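Local coordinates for protein MerB2 (Bacillus megaterium, PDB 5C17) that probably cleaves the carbon-mercury bond of organomercurial compounds as an alkylmercury lyase, and holds a mercury(II) ion in this crystal form, at residues P86-I91 against I119-A124; A100-S105 against K166-F171; T147-V152 against M192-A197. All blocks are in the same frame, centred on the assembly; numbering follows the deposited sequence.

Contact 1 (P86-I91 against I119-A124)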
loop_
_atom_site.group_PDB
_atom_site.type_symbol
_atom_site.label_atom_id
_atom_site.label_comp_id
_atom_site.label_asym_id
_atom_site.label_seq_id
_atom_site.Cartn_x
_atom_site.Cartn_y
_atom_site.Cartn_z
ATOM N N PRO A 86 11.114 6.792 -3.317
ATOM C CA PRO A 86 11.576 5.398 -3.307
ATOM C C PRO A 86 11.277 4.603 -2.047
ATOM O O PRO A 86 11.265 5.103 -0.924
ATOM C CB PRO A 86 13.091 5.517 -3.489
ATOM C CG PRO A 86 13.282 6.814 -4.148
ATOM C CD PRO A 86 12.224 7.718 -3.596
ATOM N N THR A 87 11.036 3.319 -2.293
ATOM C CA THR A 87 10.990 2.298 -1.265
ATOM C C THR A 87 11.707 1.086 -1.859
ATOM O O THR A 87 12.155 1.111 -2.999
ATOM C CB THR A 87 9.563 1.892 -0.909
ATOM O OG1 THR A 87 9.025 1.135 -1.994
ATOM C CG2 THR A 87 8.685 3.110 -0.627
ATOM N N THR A 88 11.773 0.002 -1.111
ATOM C CA THR A 88 12.338 -1.242 -1.619
ATOM C C THR A 88 11.485 -1.828 -2.748
ATOM O O THR A 88 11.972 -2.613 -3.539
ATOM C CB THR A 88 12.434 -2.245 -0.477
ATOM O OG1 THR A 88 13.402 -1.759 0.446
ATOM C CG2 THR A 88 12.874 -3.654 -0.949
ATOM N N ASN A 89 10.218 -1.454 -2.803
ATOM C CA ASN A 89 9.257 -2.095 -3.694
ATOM C C ASN A 89 8.940 -1.199 -4.866
ATOM O O ASN A 89 8.111 -0.303 -4.774
ATOM C CB ASN A 89 7.997 -2.458 -2.923
ATOM C CG ASN A 89 8.320 -3.017 -1.573
ATOM O OD1 ASN A 89 8.950 -4.056 -1.474
ATOM N ND2 ASN A 89 7.948 -2.305 -0.531
ATOM N N GLN A 90 9.644 -1.432 -5.967
ATOM C CA GLN A 90 9.505 -0.621 -7.168
ATOM C C GLN A 90 8.418 -1.202 -8.047
ATOM O O GLN A 90 8.381 -2.399 -8.270
ATOM C CB GLN A 90 10.839 -0.567 -7.918
ATOM C CG GLN A 90 10.895 0.488 -9.023
ATOM C CD GLN A 90 12.318 0.736 -9.542
ATOM O OE1 GLN A 90 13.293 0.674 -8.785
ATOM N NE2 GLN A 90 12.436 1.015 -10.832
ATOM N N ILE A 91 7.522 -0.347 -8.521
ATOM C CA ILE A 91 6.435 -0.785 -9.388
ATOM C C ILE A 91 6.347 0.077 -10.634
ATOM O O ILE A 91 6.223 1.293 -10.562
ATOM C CB ILE A 91 5.088 -0.848 -8.649
ATOM C CG1 ILE A 91 4.707 0.500 -8.043
ATOM C CG2 ILE A 91 5.181 -1.882 -7.545
ATOM C CD1 ILE A 91 3.303 0.522 -7.490
ATOM N N ILE A 119 6.947 -5.530 -10.914
ATOM C CA ILE A 119 7.354 -5.327 -9.532
ATOM C C ILE A 119 8.772 -5.828 -9.338
ATOM O O ILE A 119 9.095 -6.941 -9.757
ATOM C CB ILE A 119 6.425 -6.134 -8.562
ATOM C CG1 ILE A 119 4.974 -5.669 -8.711
ATOM C CG2 ILE A 119 6.912 -6.049 -7.100
ATOM C CD1 ILE A 119 3.964 -6.680 -8.235
ATOM N N HIS A 120 9.586 -5.012 -8.673
ATOM C CA HIS A 120 10.910 -5.435 -8.230
ATOM C C HIS A 120 11.012 -5.173 -6.738
ATOM O O HIS A 120 10.710 -4.074 -6.274
ATOM C CB HIS A 120 12.025 -4.700 -8.984
ATOM C CG HIS A 120 13.395 -5.249 -8.722
ATOM N ND1 HIS A 120 14.082 -5.011 -7.553
ATOM C CD2 HIS A 120 14.205 -6.029 -9.480
ATOM C CE1 HIS A 120 15.254 -5.623 -7.597
ATOM N NE2 HIS A 120 15.356 -6.244 -8.760
ATOM N N SER A 121 11.433 -6.198 -6.007
ATOM C CA SER A 121 11.548 -6.096 -4.563
ATOM C C SER A 121 12.688 -6.972 -4.072
ATOM O O SER A 121 13.542 -7.367 -4.867
ATOM C CB SER A 121 10.220 -6.457 -3.900
ATOM O OG SER A 121 10.221 -6.170 -2.512
ATOM N N ARG A 122 12.688 -7.268 -2.778
ATOM C CA ARG A 122 13.770 -8.016 -2.135
ATOM C C ARG A 122 13.201 -9.003 -1.144
ATOM O O ARG A 122 12.232 -8.709 -0.468
ATOM C CB ARG A 122 14.708 -7.075 -1.370
ATOM C CG ARG A 122 15.490 -6.105 -2.238
ATOM C CD ARG A 122 16.654 -6.777 -2.890
ATOM N NE ARG A 122 17.286 -5.922 -3.882
ATOM C CZ ARG A 122 18.345 -6.276 -4.599
ATOM N NH1 ARG A 122 18.923 -7.457 -4.388
ATOM N NH2 ARG A 122 18.843 -5.464 -5.513
ATOM N N CYS A 123 13.839 -10.165 -1.026
ATOM C CA CYS A 123 13.519 -11.089 0.052
ATOM C C CYS A 123 13.989 -10.478 1.360
ATOM O O CYS A 123 15.152 -10.111 1.494
ATOM C CB CYS A 123 14.217 -12.434 -0.146
ATOM S SG CYS A 123 13.945 -13.616 1.199
ATOM N N ALA A 124 13.086 -10.372 2.329
ATOM C CA ALA A 124 13.420 -9.784 3.620
ATOM C C ALA A 124 14.423 -10.628 4.397
ATOM O O ALA A 124 15.031 -10.135 5.350
ATOM C CB ALA A 124 12.176 -9.557 4.447
HETATM O O HOH W 1 13.622 -3.216 -5.676
#
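Q90 and H120 face each other as an antiparallel hydrogen-bonded pair, and the short strand segments that carry them run at 173° with their axes 4.8 Å apart at closest approach. H120 N gives a straight bond to Q90 O (2.9 Å, 169° at the hydrogen), while Q90 N returns one to H120 O (2.9 Å). I91 and I119 form the next, non-hydrogen-bonded pair. Their side chains lie alongside each other and point the same way, I91 CG2 meeting I119 CG1 at 4.0 Å; branched aliphatic residues suit this place because helix 103-113 packs on that face through T106 and L107. In the antiparallel sheet, strand 89-93 runs between 96-100 and 117-122, so N89 can bond to both neighbours. Its buried amide is held by both of these strands: OD1 accepts from S121 OG at 2.7 Å, in the carbonyl plane, and ND2 donates to A100 O. S121 OG lies anti to its own backbone N (chi1 -171°), and as a small hydroxyl on the adjacent strand it reaches the amide oxygen. Farther out the contact turns toward solvent. The T88 and R122 side chains cross at about a right angle, T88 CG2 lying 3.8 Å from R122 CG, a methyl against the aliphatic part of an arginine whose guanidinium NH1 goes on to G127 O. Water 1 donates to T88 O at 2.8 Å; its very short approach to H120 ND1, 2.6 Å, is doubtful, since that histidine has two conformers.

Contact 2 (A100-S105 against K166-F171); sequences AWCAIS and KQIHYF. With HG (mercury (II) ion), chain B.
A103 CB sits over one face of the Y170 ring, 3.6 Å from its centroid and 18° off the ring normal, a CH-pi contact displaced toward CD2. A small side chain allows the start of helix 103-113 to come this close to strand 169-171. C102, just before that helix, is its N-cap: SG accepts from S105 N at 3.5 Å with a nearly straight N-H (163°), so one sulfur both caps the helix and binds metal. Mercury lies 2.4 Å from C102 SG and 2.5 Å from water 3, and C165 SG of the same chain binds it too. The bound dithiol touches C102 and S105, which places this contact at the wall of the metal pocket. C102 SG stands between its backbone N and carbonyl carbon (chi1 73°), where it can serve both roles. I168 supplies the apolar backing. Its CG2 is 3.9 Å from C102 SG and equally 3.9 Å from I104 CG1, and the two isoleucine side chains cross at about a right angle; a branched residue can thus pack beside the sulfur and touch the helix at once. The far end of the tyrosine is polar, and its OH bonds to T106 OG1 on the same helix, which helps to hold the ring against A103. Where the two backbones do not pair directly, a single water joins them: water 2 accepts from A103 N at 2.8 Å and donates to I168 O at 2.7 Å.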
loop_
_atom_site.group_PDB
_atom_site.type_symbol
_atom_site.label_atom_id
_atom_site.label_comp_id
_atom_site.label_asym_id
_atom_site.label_seq_id
_atom_site.Cartn_x
_atom_site.Cartn_y
_atom_site.Cartn_z
ATOM N N ALA A 100 5.879 1.155 -3.791
ATOM C CA ALA A 100 4.839 0.705 -2.880
ATOM C C ALA A 100 5.379 0.590 -1.463
ATOM O O ALA A 100 6.557 0.254 -1.256
ATOM C CB ALA A 100 4.285 -0.637 -3.324
ATOM N N TRP A 101 4.508 0.808 -0.480
ATOM C CA TRP A 101 4.929 0.770 0.920
ATOM C C TRP A 101 5.267 -0.636 1.423
ATOM O O TRP A 101 6.009 -0.760 2.389
ATOM C CB TRP A 101 3.871 1.376 1.825
ATOM C CG TRP A 101 3.685 2.851 1.643
ATOM C CD1 TRP A 101 4.491 3.709 0.961
ATOM C CD2 TRP A 101 2.614 3.634 2.162
ATOM N NE1 TRP A 101 3.984 4.988 1.017
ATOM C CE2 TRP A 101 2.837 4.970 1.761
ATOM C CE3 TRP A 101 1.499 3.349 2.947
ATOM C CZ2 TRP A 101 1.962 5.990 2.087
ATOM C CZ3 TRP A 101 0.637 4.369 3.279
ATOM C CH2 TRP A 101 0.874 5.674 2.855
ATOM N N CYS A 102 4.711 -1.679 0.808
ATOM C CA CYS A 102 4.975 -3.046 1.241
ATOM C C CYS A 102 4.654 -4.027 0.121
ATOM O O CYS A 102 4.123 -3.666 -0.928
ATOM C CB CYS A 102 4.160 -3.395 2.491
ATOM S SG CYS A 102 2.397 -3.642 2.162
ATOM N N ALA A 103 4.947 -5.289 0.386
ATOM C CA ALA A 103 4.727 -6.359 -0.582
ATOM C C ALA A 103 3.264 -6.478 -0.988
ATOM O O ALA A 103 2.944 -6.691 -2.155
ATOM C CB ALA A 103 5.200 -7.663 -0.003
ATOM N N ILE A 104 2.364 -6.385 -0.025
ATOM C CA ILE A 104 0.946 -6.499 -0.367
ATOM C C ILE A 104 0.549 -5.368 -1.309
ATOM O O ILE A 104 -0.159 -5.609 -2.295
ATOM C CB ILE A 104 0.053 -6.516 0.876
ATOM C CG1 ILE A 104 0.283 -7.814 1.666
ATOM C CG2 ILE A 104 -1.404 -6.390 0.478
ATOM C CD1 ILE A 104 -0.424 -7.847 3.008
ATOM N N SER A 105 0.993 -4.145 -1.014
ATOM C CA SER A 105 0.652 -2.986 -1.816
ATOM C C SER A 105 1.075 -3.167 -3.268
ATOM O O SER A 105 0.380 -2.737 -4.181
ATOM C CB SER A 105 1.289 -1.711 -1.240
ATOM O OG SER A 105 0.765 -1.408 0.041
ATOM N N LYS A 166 5.642 -1.750 7.634
ATOM C CA LYS A 166 7.008 -2.173 7.959
ATOM C C LYS A 166 7.078 -3.603 8.502
ATOM O O LYS A 166 8.163 -4.158 8.636
ATOM C CB LYS A 166 7.664 -1.216 8.973
ATOM C CG LYS A 166 7.941 0.189 8.452
ATOM C CD LYS A 166 8.481 1.122 9.565
ATOM C CE LYS A 166 9.872 0.725 10.088
ATOM N NZ LYS A 166 10.355 1.671 11.128
ATOM N N GLN A 167 5.930 -4.184 8.817
ATOM C CA GLN A 167 5.851 -5.549 9.350
ATOM C C GLN A 167 5.482 -6.598 8.299
ATOM O O GLN A 167 5.454 -7.786 8.601
ATOM C CB GLN A 167 4.826 -5.593 10.483
ATOM C CG GLN A 167 5.148 -4.690 11.674
ATOM C CD GLN A 167 4.002 -4.643 12.662
ATOM O OE1 GLN A 167 3.394 -3.594 12.872
ATOM N NE2 GLN A 167 3.685 -5.785 13.257
ATOM N N ILE A 168 5.210 -6.148 7.075
ATOM C CA ILE A 168 4.826 -6.998 5.969
ATOM C C ILE A 168 6.054 -7.138 5.068
ATOM O O ILE A 168 6.728 -6.204 4.849
ATOM C CB ILE A 168 3.652 -6.365 5.212
ATOM C CG1 ILE A 168 2.391 -6.351 6.094
ATOM C CG2 ILE A 168 3.450 -7.001 3.833
ATOM C CD1 ILE A 168 1.304 -5.428 5.609
ATOM N N HIS A 169 6.276 -8.351 4.586
ATOM C CA HIS A 169 7.447 -8.658 3.794
ATOM C C HIS A 169 7.191 -9.650 2.668
ATOM O O HIS A 169 6.289 -10.440 2.681
ATOM C CB HIS A 169 8.501 -9.322 4.710
ATOM C CG HIS A 169 8.796 -8.567 5.958
ATOM N ND1 HIS A 169 9.376 -7.323 5.958
ATOM C CD2 HIS A 169 8.600 -8.899 7.244
ATOM C CE1 HIS A 169 9.506 -6.918 7.201
ATOM N NE2 HIS A 169 9.030 -7.849 7.993
ATOM N N TYR A 170 8.055 -9.547 1.672
ATOM C CA TYR A 170 8.226 -10.563 0.642
ATOM C C TYR A 170 9.303 -11.510 1.184
ATOM O O TYR A 170 10.261 -11.103 1.759
ATOM C CB TYR A 170 8.743 -10.017 -0.697
ATOM C CG TYR A 170 7.690 -9.649 -1.754
ATOM C CD1 TYR A 170 6.800 -10.571 -2.256
ATOM C CD2 TYR A 170 7.645 -8.382 -2.278
ATOM C CE1 TYR A 170 5.909 -10.237 -3.221
ATOM C CE2 TYR A 170 6.730 -8.038 -3.237
ATOM C CZ TYR A 170 5.851 -8.974 -3.706
ATOM O OH TYR A 170 4.936 -8.714 -4.664
ATOM N N PHE A 171 9.093 -12.789 0.947
ATOM C CA PHE A 171 10.076 -13.829 1.199
ATOM C C PHE A 171 10.256 -14.650 -0.089
ATOM O O PHE A 171 9.314 -14.960 -0.797
ATOM C CB PHE A 171 9.770 -14.736 2.405
ATOM C CG PHE A 171 9.962 -14.043 3.719
ATOM C CD1 PHE A 171 11.226 -13.721 4.162
ATOM C CD2 PHE A 171 8.880 -13.648 4.494
ATOM C CE1 PHE A 171 11.408 -13.041 5.329
ATOM C CE2 PHE A 171 9.064 -12.976 5.695
ATOM C CZ PHE A 171 10.339 -12.679 6.101
HETATM HG HG HG B . 1.138 -1.954 3.254
HETATM O O HOH W 2 7.049 -5.501 2.232
HETATM O O HOH W 3 -0.343 -0.150 2.457
#

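Contact 3 (T147-V152 against M192-A197); sequences TVIWTV and MTLEQA
The peptide groups on either side of I149 meet those flanking M192 through their polar atoms. M192 N donates to I149 O at 2.8 Å, and I149 N donates to M192 O at 3.1 Å, the two bonds of an antiparallel hydrogen-bonded pair. W150 leaves the strand away from 192-197, and its indole meets W180 edge-to-face. Among the other flat groups, the amide of Q196 takes T193 N above its carbonyl plane, 3.0 Å from OE1. The reciprocal bond, Q196 N to T193 OG1 at 3.1 Å, completes a capping box at the start of helix 194-207; threonine offers a hydroxyl acceptor there and glutamine a chain long enough to bring its amide oxygen back to T193 N. I149 and M192 lie side by side, I149 CG2 being 3.9 Å from M192 CG. M192 CG stands between its backbone N and carbonyl carbon (chi1 61°), and the chain stays extended to SD (chi2 176°), which lies 4.0 Å from T151 CG2, the M192 and T151 side chains crossing at about a right angle; the bend comes only beyond the sulfur, at CE. The tip of I149 spans from strand to helix: CD1 is 3.8 Å from L194 CD2 and 3.8 Å from A197 CB, whose small size admits the methyl. Water 4 donates to T147 O and accepts from L194 N, serving an N-H of the first helical turn. Strand 148-151 is the middle one of a three-stranded antiparallel sheet, between 169-171 and 190-192, and I104 of helix 103-113 packs against I149, T151 and M192.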
loop_
_atom_site.group_PDB
_atom_site.type_symbol
_atom_site.label_atom_id
_atom_site.label_comp_id
_atom_site.label_asym_id
_atom_site.label_seq_id
_atom_site.Cartn_x
_atom_site.Cartn_y
_atom_site.Cartn_z
ATOM N N THR A 147 8.101 -17.377 -4.286
ATOM C CA THR A 147 7.871 -16.131 -3.566
ATOM C C THR A 147 6.513 -16.126 -2.874
ATOM O O THR A 147 5.496 -16.516 -3.453
ATOM C CB THR A 147 7.987 -14.947 -4.532
ATOM O OG1 THR A 147 9.335 -14.838 -4.992
ATOM C CG2 THR A 147 7.632 -13.621 -3.864
ATOM N N VAL A 148 6.515 -15.660 -1.633
ATOM C CA VAL A 148 5.323 -15.552 -0.807
ATOM C C VAL A 148 5.386 -14.241 -0.025
ATOM O O VAL A 148 6.405 -13.542 -0.049
ATOM C CB VAL A 148 5.178 -16.740 0.164
ATOM C CG1 VAL A 148 4.861 -18.034 -0.600
ATOM C CG2 VAL A 148 6.442 -16.882 1.011
ATOM N N ILE A 149 4.296 -13.912 0.655
ATOM C CA ILE A 149 4.211 -12.715 1.474
ATOM C C ILE A 149 3.939 -13.086 2.930
ATOM O O ILE A 149 3.186 -14.022 3.206
ATOM C CB ILE A 149 3.094 -11.801 0.948
ATOM C CG1 ILE A 149 3.545 -11.186 -0.378
ATOM C CG2 ILE A 149 2.718 -10.703 1.963
ATOM C CD1 ILE A 149 2.455 -10.426 -1.135
ATOM N N TRP A 150 4.587 -12.364 3.838
ATOM C CA TRP A 150 4.327 -12.452 5.259
ATOM C C TRP A 150 3.486 -11.255 5.647
ATOM O O TRP A 150 3.875 -10.116 5.393
ATOM C CB TRP A 150 5.643 -12.433 6.015
ATOM C CG TRP A 150 5.526 -12.313 7.491
ATOM C CD1 TRP A 150 5.624 -11.178 8.233
ATOM C CD2 TRP A 150 5.309 -13.375 8.415
ATOM N NE1 TRP A 150 5.471 -11.456 9.555
ATOM C CE2 TRP A 150 5.287 -12.805 9.702
ATOM C CE3 TRP A 150 5.131 -14.750 8.283
ATOM C CZ2 TRP A 150 5.087 -13.564 10.852
ATOM C CZ3 TRP A 150 4.940 -15.502 9.422
ATOM C CH2 TRP A 150 4.920 -14.906 10.693
ATOM N N THR A 151 2.342 -11.512 6.268
ATOM C CA THR A 151 1.419 -10.475 6.686
ATOM C C THR A 151 1.136 -10.592 8.180
ATOM O O THR A 151 1.403 -11.625 8.800
ATOM C CB THR A 151 0.115 -10.531 5.876
ATOM O OG1 THR A 151 -0.658 -9.363 6.157
ATOM C CG2 THR A 151 -0.687 -11.762 6.196
ATOM N N VAL A 152 0.622 -9.510 8.751
ATOM C CA VAL A 152 0.271 -9.462 10.158
ATOM C C VAL A 152 -1.187 -9.063 10.289
ATOM O O VAL A 152 -1.778 -8.536 9.347
ATOM C CB VAL A 152 1.167 -8.474 10.948
ATOM C CG1 VAL A 152 2.610 -8.931 10.904
ATOM C CG2 VAL A 152 1.038 -7.037 10.433
ATOM N N MET A 192 0.824 -15.567 3.166
ATOM C CA MET A 192 -0.268 -15.515 2.196
ATOM C C MET A 192 0.345 -15.548 0.797
ATOM O O MET A 192 1.543 -15.336 0.612
ATOM C CB MET A 192 -1.170 -14.296 2.393
ATOM C CG MET A 192 -0.437 -12.978 2.237
ATOM S SD MET A 192 -1.447 -11.454 2.328
ATOM C CE MET A 192 -2.459 -11.590 0.874
ATOM N N THR A 193 -0.492 -15.827 -0.185
ATOM C CA THR A 193 -0.026 -16.015 -1.537
ATOM C C THR A 193 -0.111 -14.723 -2.322
ATOM O O THR A 193 -0.818 -13.769 -1.947
ATOM C CB THR A 193 -0.869 -17.063 -2.270
ATOM O OG1 THR A 193 -2.191 -16.555 -2.433
ATOM C CG2 THR A 193 -0.896 -18.397 -1.504
ATOM N N LEU A 194 0.587 -14.703 -3.443
ATOM C CA LEU A 194 0.541 -13.540 -4.314
ATOM C C LEU A 194 -0.844 -13.354 -4.927
ATOM O O LEU A 194 -1.315 -12.219 -5.066
ATOM C CB LEU A 194 1.598 -13.654 -5.414
ATOM C CG LEU A 194 3.028 -13.908 -4.954
ATOM C CD1 LEU A 194 4.005 -13.706 -6.091
ATOM C CD2 LEU A 194 3.410 -13.060 -3.757
ATOM N N GLU A 195 -1.516 -14.450 -5.275
ATOM C CA GLU A 195 -2.878 -14.354 -5.801
ATOM C C GLU A 195 -3.803 -13.707 -4.780
ATOM O O GLU A 195 -4.654 -12.889 -5.132
ATOM C CB GLU A 195 -3.421 -15.741 -6.217
ATOM C CG GLU A 195 -2.893 -16.239 -7.567
ATOM C CD GLU A 195 -3.560 -17.531 -8.063
ATOM O OE1 GLU A 195 -4.628 -17.936 -7.534
ATOM O OE2 GLU A 195 -3.001 -18.136 -9.005
ATOM N N GLN A 196 -3.652 -14.079 -3.512
ATOM C CA GLN A 196 -4.480 -13.474 -2.471
ATOM C C GLN A 196 -4.208 -11.963 -2.362
ATOM O O GLN A 196 -5.138 -11.167 -2.199
ATOM C CB GLN A 196 -4.259 -14.181 -1.125
ATOM C CG GLN A 196 -4.800 -15.612 -1.118
ATOM C CD GLN A 196 -4.186 -16.594 -0.078
ATOM O OE1 GLN A 196 -3.273 -16.277 0.709
ATOM N NE2 GLN A 196 -4.719 -17.813 -0.089
ATOM N N ALA A 197 -2.946 -11.554 -2.471
ATOM C CA ALA A 197 -2.611 -10.132 -2.382
ATOM C C ALA A 197 -3.244 -9.362 -3.535
ATOM O O ALA A 197 -3.729 -8.250 -3.352
ATOM C CB ALA A 197 -1.107 -9.932 -2.348
HETATM O O HOH W 4 2.434 -17.179 -3.382
#

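Contacts 2 and 3 are buried, whereas contact 1 is only partly so, with T88, Q90 and R122 exposed. Helix 103-113 joins all three: contact 2 includes its start, while its T106, L107 and I104 pack against the other two. Contact 1 belongs to the large antiparallel sheet and contact 3 to the three-stranded one, with contact 2 between them: N89 pairs with A100 on one side, H169 and F171 with W150 and V148 on the other. Contacts 1 and 3 have direct backbone pairing, contact 3 adding an apolar cluster; contact 2 joins its backbones through a water. Contacts 2 and 3 each cap a helix, by cysteine sulfur and by threonine.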